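Local coordinates for septation protein imp2 (Schizosaccharomyces pombe, PDB 5C1F) that is required for normal septation, takes part in disassembly of the medial ring during it, and carries a phospholipid-binding F-BAR domain, at residues Glu49-Ala52 / Lys53-Lys57; Cys70-Glu73 / Ser74-Met78. All coordinates share one frame; numbering follows the deposited sequence.

Interaction 1: Glu49-Ala52 / Lys53-Lys57; sequences EDYA and KRMAK
Glu49 and Lys53, one helical turn apart, form a salt bridge between OE2 and NZ at 3.2 Å; as a hydrogen bond it is weak. The Lys53 chain is extended and also brings its CE within 3.2 Å of OE2, so methylene and ammonium share one carboxylate oxygen. The other oxygen, OE1, accepts a bond from Gln97 NE2 on helix 69-155. With an alanine here, Lys53 would probably lose its charge partner within this turn, and Gln97 would be left without this acceptor.

The backbone is satisfied in regular i to i+4 fashion: Lys53 N reaches Glu49 O at 2.8 Å, and Arg54, Met55 and Ala56 donate to the carbonyls of Asp50, Tyr51 and Ala52. Asp50 and Arg54 run side by side, but their charged groups do not pair with each other. Asp50 OD1 meets only the aliphatic part of the arginine, 3.7 Å from CG. The guanidinium instead forms salt bridges with Glu43 and Asp50 of the second subunit.

Met55 bends at its thioether (chi3 -58°), which carries CE over one face of Tyr51, 3.8 Å from the ring centroid in a CH-pi contact; SD stands farther off above the same ring, 5.5 Å from the centroid. The phenol OH is hydrogen-bonded to Glu48 of the second subunit, and the ring stacks on Tyr51 of that subunit. The i to i+4 salt bridge thus lies toward helix 69-155 and solvent, while the Met-aromatic contact belongs to the face that builds the F-BAR dimer interface.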
ATOM      1  N   GLU A  49       6.220  -0.532  -3.549  1.00 24.46           N
ATOM      2  CA  GLU A  49       7.043  -1.727  -3.408  1.00 29.15           C
ATOM      3  C   GLU A  49       7.168  -2.139  -1.945  1.00 19.88           C
ATOM      4  O   GLU A  49       6.963  -3.302  -1.601  1.00 30.19           O
ATOM      5  CB  GLU A  49       8.430  -1.496  -4.013  1.00 24.14           C
ATOM      6  CG  GLU A  49       9.322  -2.731  -4.012  1.00 29.88           C
ATOM      7  CD  GLU A  49      10.683  -2.471  -4.642  1.00 37.35           C
ATOM      8  OE1 GLU A  49      10.917  -1.341  -5.116  1.00 43.44           O
ATOM      9  OE2 GLU A  49      11.519  -3.398  -4.664  1.00 40.78           O
ATOM     10  N   ASP A  50       7.509  -1.175  -1.096  1.00 20.34           N
ATOM     11  CA  ASP A  50       7.629  -1.401   0.342  1.00 20.86           C
ATOM     12  C   ASP A  50       6.331  -1.954   0.925  1.00 28.00           C
ATOM     13  O   ASP A  50       6.341  -2.877   1.739  1.00 25.71           O
ATOM     14  CB  ASP A  50       8.015  -0.102   1.052  1.00 27.35           C
ATOM     15  CG  ASP A  50       8.141  -0.269   2.555  1.00 41.81           C
ATOM     16  OD1 ASP A  50       8.723  -1.282   2.998  1.00 46.23           O
ATOM     17  OD2 ASP A  50       7.658   0.614   3.297  1.00 49.31           O
ATOM     18  N   TYR A  51       5.219  -1.361   0.499  1.00 19.26           N
ATOM     19  CA  TYR A  51       3.876  -1.801   0.853  1.00 18.56           C
ATOM     20  C   TYR A  51       3.678  -3.271   0.469  1.00 23.34           C
ATOM     21  O   TYR A  51       3.263  -4.094   1.289  1.00 20.12           O
ATOM     22  CB  TYR A  51       2.858  -0.897   0.150  1.00 22.21           C
ATOM     23  CG  TYR A  51       1.402  -1.062   0.533  1.00 20.60           C
ATOM     24  CD1 TYR A  51       0.984  -0.973   1.855  1.00 23.71           C
ATOM     25  CD2 TYR A  51       0.434  -1.239  -0.446  1.00 21.32           C
ATOM     26  CE1 TYR A  51      -0.362  -1.099   2.190  1.00 21.92           C
ATOM     27  CE2 TYR A  51      -0.907  -1.362  -0.122  1.00 21.34           C
ATOM     28  CZ  TYR A  51      -1.301  -1.292   1.193  1.00 23.51           C
ATOM     29  OH  TYR A  51      -2.640  -1.417   1.505  1.00 21.91           O
ATOM     30  N   ALA A  52       4.003  -3.593  -0.778  1.00 19.82           N
ATOM     31  CA  ALA A  52       3.917  -4.960  -1.272  1.00 21.67           C
ATOM     32  C   ALA A  52       4.800  -5.923  -0.476  1.00 20.29           C
ATOM     33  O   ALA A  52       4.356  -7.004  -0.092  1.00 20.54           O
ATOM     34  CB  ALA A  52       4.288  -5.003  -2.737  1.00 18.21           C
ATOM     35  N   LYS A  53       6.047  -5.529  -0.230  1.00 19.65           N
ATOM     36  CA  LYS A  53       6.986  -6.392   0.485  1.00 20.62           C
ATOM     37  C   LYS A  53       6.502  -6.710   1.895  1.00 36.63           C
ATOM     38  O   LYS A  53       6.538  -7.864   2.326  1.00 32.72           O
ATOM     39  CB  LYS A  53       8.370  -5.746   0.554  1.00 34.50           C
ATOM     40  CG  LYS A  53       9.115  -5.686  -0.768  1.00 39.68           C
ATOM     41  CD  LYS A  53      10.439  -4.956  -0.599  1.00 44.17           C
ATOM     42  CE  LYS A  53      11.249  -4.958  -1.881  1.00 50.81           C
ATOM     43  NZ  LYS A  53      12.545  -4.246  -1.706  1.00 52.56           N
ATOM     44  N   ARG A  54       6.053  -5.686   2.611  1.00 20.37           N
ATOM     45  CA  ARG A  54       5.567  -5.870   3.972  1.00 20.47           C
ATOM     46  C   ARG A  54       4.314  -6.746   3.997  1.00 22.86           C
ATOM     47  O   ARG A  54       4.148  -7.576   4.891  1.00 25.72           O
ATOM     48  CB  ARG A  54       5.283  -4.518   4.631  1.00 20.56           C
ATOM     49  CG  ARG A  54       6.522  -3.663   4.865  1.00 21.67           C
ATOM     50  CD  ARG A  54       6.223  -2.496   5.793  1.00 22.08           C
ATOM     51  NE  ARG A  54       5.767  -2.949   7.105  1.00 36.15           N
ATOM     52  CZ  ARG A  54       5.375  -2.140   8.087  1.00 40.54           C
ATOM     53  NH1 ARG A  54       5.379  -0.825   7.908  1.00 38.59           N
ATOM     54  NH2 ARG A  54       4.976  -2.646   9.247  1.00 41.93           N
ATOM     55  N   MET A  55       3.443  -6.567   3.009  1.00 18.77           N
ATOM     56  CA  MET A  55       2.210  -7.341   2.942  1.00 18.12           C
ATOM     57  C   MET A  55       2.507  -8.814   2.672  1.00 32.48           C
ATOM     58  O   MET A  55       1.824  -9.700   3.195  1.00 18.25           O
ATOM     59  CB  MET A  55       1.278  -6.780   1.870  1.00 20.25           C
ATOM     60  CG  MET A  55      -0.138  -7.321   1.951  1.00 26.38           C
ATOM     61  SD  MET A  55      -1.242  -6.514   0.782  1.00 34.73           S
ATOM     62  CE  MET A  55      -1.071  -4.805   1.286  1.00 45.41           C
ATOM     63  N   ALA A  56       3.531  -9.070   1.861  1.00 22.25           N
ATOM     64  CA  ALA A  56       3.969 -10.435   1.587  1.00 27.34           C
ATOM     65  C   ALA A  56       4.520 -11.084   2.851  1.00 29.00           C
ATOM     66  O   ALA A  56       4.185 -12.226   3.165  1.00 29.56           O
ATOM     67  CB  ALA A  56       5.018 -10.452   0.481  1.00 20.09           C
ATOM     68  N   LYS A  57       5.366 -10.349   3.568  1.00 20.78           N
ATOM     69  CA  LYS A  57       5.936 -10.835   4.820  1.00 33.22           C
ATOM     70  C   LYS A  57       4.836 -11.208   5.809  1.00 33.18           C
ATOM     71  O   LYS A  57       4.920 -12.221   6.504  1.00 29.75           O
ATOM     72  CB  LYS A  57       6.860  -9.782   5.435  1.00 30.49           C
ATOM     73  CG  LYS A  57       7.561 -10.241   6.704  1.00 39.73           C
ATOM     74  CD  LYS A  57       8.431  -9.136   7.290  1.00 45.27           C
ATOM     75  CE  LYS A  57       9.073  -9.565   8.604  1.00 53.09           C
ATOM     76  NZ  LYS A  57      10.087 -10.641   8.412  1.00 57.28           N
TER

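Interaction 2: Cys70-Glu73 / Ser74-Met78; sequences CLKE and SVQVM
The Gln76 carboxamide is the flat group here that meets a side chain one turn back: its nitrogen end, NE2, comes to 3.8 Å from Lys72 CE. This is a loose van der Waals touch, and no aromatic ring takes part. Gln76 CG rests nearer the backbone, 3.4 Å from Lys72 O, the carbonyl that accepts Gln76 N.

The polar centre is Cys70 O, which accepts Ser74 N at 2.8 Å. The serine hydroxyl is turned beside its own backbone N (chi1 -66°), which points it back along the helix; it is hydrogen-bonded to Asn250 OD1 on helix 162-252, and Ser74 OG also lies 3.0 Å from Cys70 O. Val75 and Val77 each set a CG2 methyl against a carbonyl of the preceding turn, 3.3 Å from Leu71 O and from Glu73 O respectively.

The start of helix 69-155 is fastened to the rest of the chain by the Cys70-Cys254 disulfide and by Asp259, which accepts the backbone N-H groups of Cys70 and Leu71. Ser74 and Val77 face the end of helix 162-252, whereas Leu71 and Val75 pack against Arg219 and Leu37 of the second subunit.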
ATOM      1  N   CYS A  70     -14.427 -25.014   9.074  1.00 26.17           N
ATOM      2  CA  CYS A  70     -14.379 -24.070   7.968  1.00 21.49           C
ATOM      3  C   CYS A  70     -13.834 -22.718   8.428  1.00 25.00           C
ATOM      4  O   CYS A  70     -13.357 -21.926   7.616  1.00 20.25           O
ATOM      5  CB  CYS A  70     -15.765 -23.911   7.326  1.00 22.14           C
ATOM      6  SG  CYS A  70     -17.039 -23.129   8.354  1.00 36.19           S
ATOM      7  N   LEU A  71     -13.896 -22.458   9.731  1.00 25.54           N
ATOM      8  CA  LEU A  71     -13.356 -21.217  10.276  1.00 27.82           C
ATOM      9  C   LEU A  71     -11.835 -21.180  10.110  1.00 27.91           C
ATOM     10  O   LEU A  71     -11.267 -20.139   9.776  1.00 26.52           O
ATOM     11  CB  LEU A  71     -13.742 -21.052  11.749  1.00 28.89           C
ATOM     12  CG  LEU A  71     -13.314 -19.754  12.446  1.00 29.39           C
ATOM     13  CD1 LEU A  71     -13.795 -18.527  11.682  1.00 21.03           C
ATOM     14  CD2 LEU A  71     -13.823 -19.721  13.880  1.00 28.41           C
ATOM     15  N   LYS A  72     -11.183 -22.319  10.335  1.00 21.67           N
ATOM     16  CA  LYS A  72      -9.749 -22.435  10.089  1.00 22.32           C
ATOM     17  C   LYS A  72      -9.448 -22.230   8.606  1.00 26.12           C
ATOM     18  O   LYS A  72      -8.465 -21.583   8.245  1.00 28.33           O
ATOM     19  CB  LYS A  72      -9.221 -23.795  10.551  1.00 28.15           C
ATOM     20  CG  LYS A  72      -7.711 -23.951  10.401  1.00 31.59           C
ATOM     21  CD  LYS A  72      -7.251 -25.365  10.739  1.00 35.70           C
ATOM     22  CE  LYS A  72      -5.741 -25.519  10.565  1.00 39.97           C
ATOM     23  NZ  LYS A  72      -5.257 -26.878  10.959  1.00 39.54           N
ATOM     24  N   GLU A  73     -10.305 -22.779   7.750  1.00 22.81           N
ATOM     25  CA  GLU A  73     -10.146 -22.627   6.308  1.00 27.74           C
ATOM     26  C   GLU A  73     -10.262 -21.167   5.897  1.00 27.51           C
ATOM     27  O   GLU A  73      -9.508 -20.690   5.050  1.00 30.02           O
ATOM     28  CB  GLU A  73     -11.180 -23.469   5.557  1.00 30.19           C
ATOM     29  CG  GLU A  73     -10.941 -24.968   5.664  1.00 43.63           C
ATOM     30  CD  GLU A  73     -11.986 -25.791   4.931  1.00 53.70           C
ATOM     31  OE1 GLU A  73     -13.013 -25.217   4.503  1.00 57.62           O
ATOM     32  OE2 GLU A  73     -11.780 -27.015   4.781  1.00 52.12           O
ATOM     33  N   SER A  74     -11.207 -20.460   6.507  1.00 24.24           N
ATOM     34  CA  SER A  74     -11.418 -19.050   6.213  1.00 23.76           C
ATOM     35  C   SER A  74     -10.184 -18.215   6.537  1.00 25.43           C
ATOM     36  O   SER A  74      -9.826 -17.311   5.786  1.00 20.81           O
ATOM     37  CB  SER A  74     -12.626 -18.520   6.984  1.00 28.81           C
ATOM     38  OG  SER A  74     -13.819 -19.131   6.524  1.00 32.58           O
ATOM     39  N   VAL A  75      -9.533 -18.520   7.655  1.00 18.23           N
ATOM     40  CA  VAL A  75      -8.308 -17.822   8.016  1.00 17.97           C
ATOM     41  C   VAL A  75      -7.221 -18.127   6.984  1.00 27.28           C
ATOM     42  O   VAL A  75      -6.433 -17.256   6.611  1.00 27.43           O
ATOM     43  CB  VAL A  75      -7.827 -18.214   9.426  1.00 18.76           C
ATOM     44  CG1 VAL A  75      -6.532 -17.506   9.764  1.00 18.18           C
ATOM     45  CG2 VAL A  75      -8.899 -17.884  10.460  1.00 20.17           C
ATOM     46  N   GLN A  76      -7.197 -19.365   6.507  1.00 21.60           N
ATOM     47  CA  GLN A  76      -6.225 -19.748   5.494  1.00 26.46           C
ATOM     48  C   GLN A  76      -6.517 -19.061   4.164  1.00 25.17           C
ATOM     49  O   GLN A  76      -5.608 -18.553   3.508  1.00 24.24           O
ATOM     50  CB  GLN A  76      -6.199 -21.263   5.325  1.00 19.70           C
ATOM     51  CG  GLN A  76      -5.574 -21.971   6.505  1.00 29.59           C
ATOM     52  CD  GLN A  76      -5.517 -23.473   6.327  1.00 33.82           C
ATOM     53  OE1 GLN A  76      -6.138 -24.031   5.422  1.00 38.53           O
ATOM     54  NE2 GLN A  76      -4.766 -24.139   7.196  1.00 30.76           N
ATOM     55  N   VAL A  77      -7.788 -19.045   3.777  1.00 18.75           N
ATOM     56  CA  VAL A  77      -8.216 -18.353   2.568  1.00 18.72           C
ATOM     57  C   VAL A  77      -7.905 -16.863   2.670  1.00 28.53           C
ATOM     58  O   VAL A  77      -7.418 -16.250   1.718  1.00 25.46           O
ATOM     59  CB  VAL A  77      -9.721 -18.562   2.307  1.00 19.09           C
ATOM     60  CG1 VAL A  77     -10.240 -17.567   1.281  1.00 19.08           C
ATOM     61  CG2 VAL A  77      -9.982 -19.993   1.849  1.00 19.97           C
ATOM     62  N   MET A  78      -8.165 -16.291   3.839  1.00 17.69           N
ATOM     63  CA  MET A  78      -7.890 -14.879   4.077  1.00 22.25           C
ATOM     64  C   MET A  78      -6.399 -14.576   3.943  1.00 22.89           C
ATOM     65  O   MET A  78      -6.011 -13.570   3.348  1.00 23.28           O
ATOM     66  CB  MET A  78      -8.398 -14.469   5.459  1.00 22.53           C
ATOM     67  CG  MET A  78      -8.355 -12.977   5.735  1.00 35.33           C
ATOM     68  SD  MET A  78      -6.832 -12.474   6.542  1.00 35.79           S
ATOM     69  CE  MET A  78      -6.979 -13.356   8.097  1.00 28.77           C
TER

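How the interactions relate
From the N terminus, interaction 1 comes first, near the end of helix 18-59; the chain then turns through a short connection, and interaction 2 follows at the start of helix 69-155. Each is built from adjoining segments of a single helix, so neither closes a loop, and the two lie in series without nesting or crossing. The centres of interactions 1 and 2 are 22 Å apart, and the nearest atoms of interactions 1 and 2 are about 9 Å apart, with no touch. Residues 49-57 pack on a later part of helix 69-155, whereas residues 70-78 join the beginning of that helix to helix 162-252 and the region after it. Both also meet the second subunit, tying the helical bundle into the F-BAR dimer.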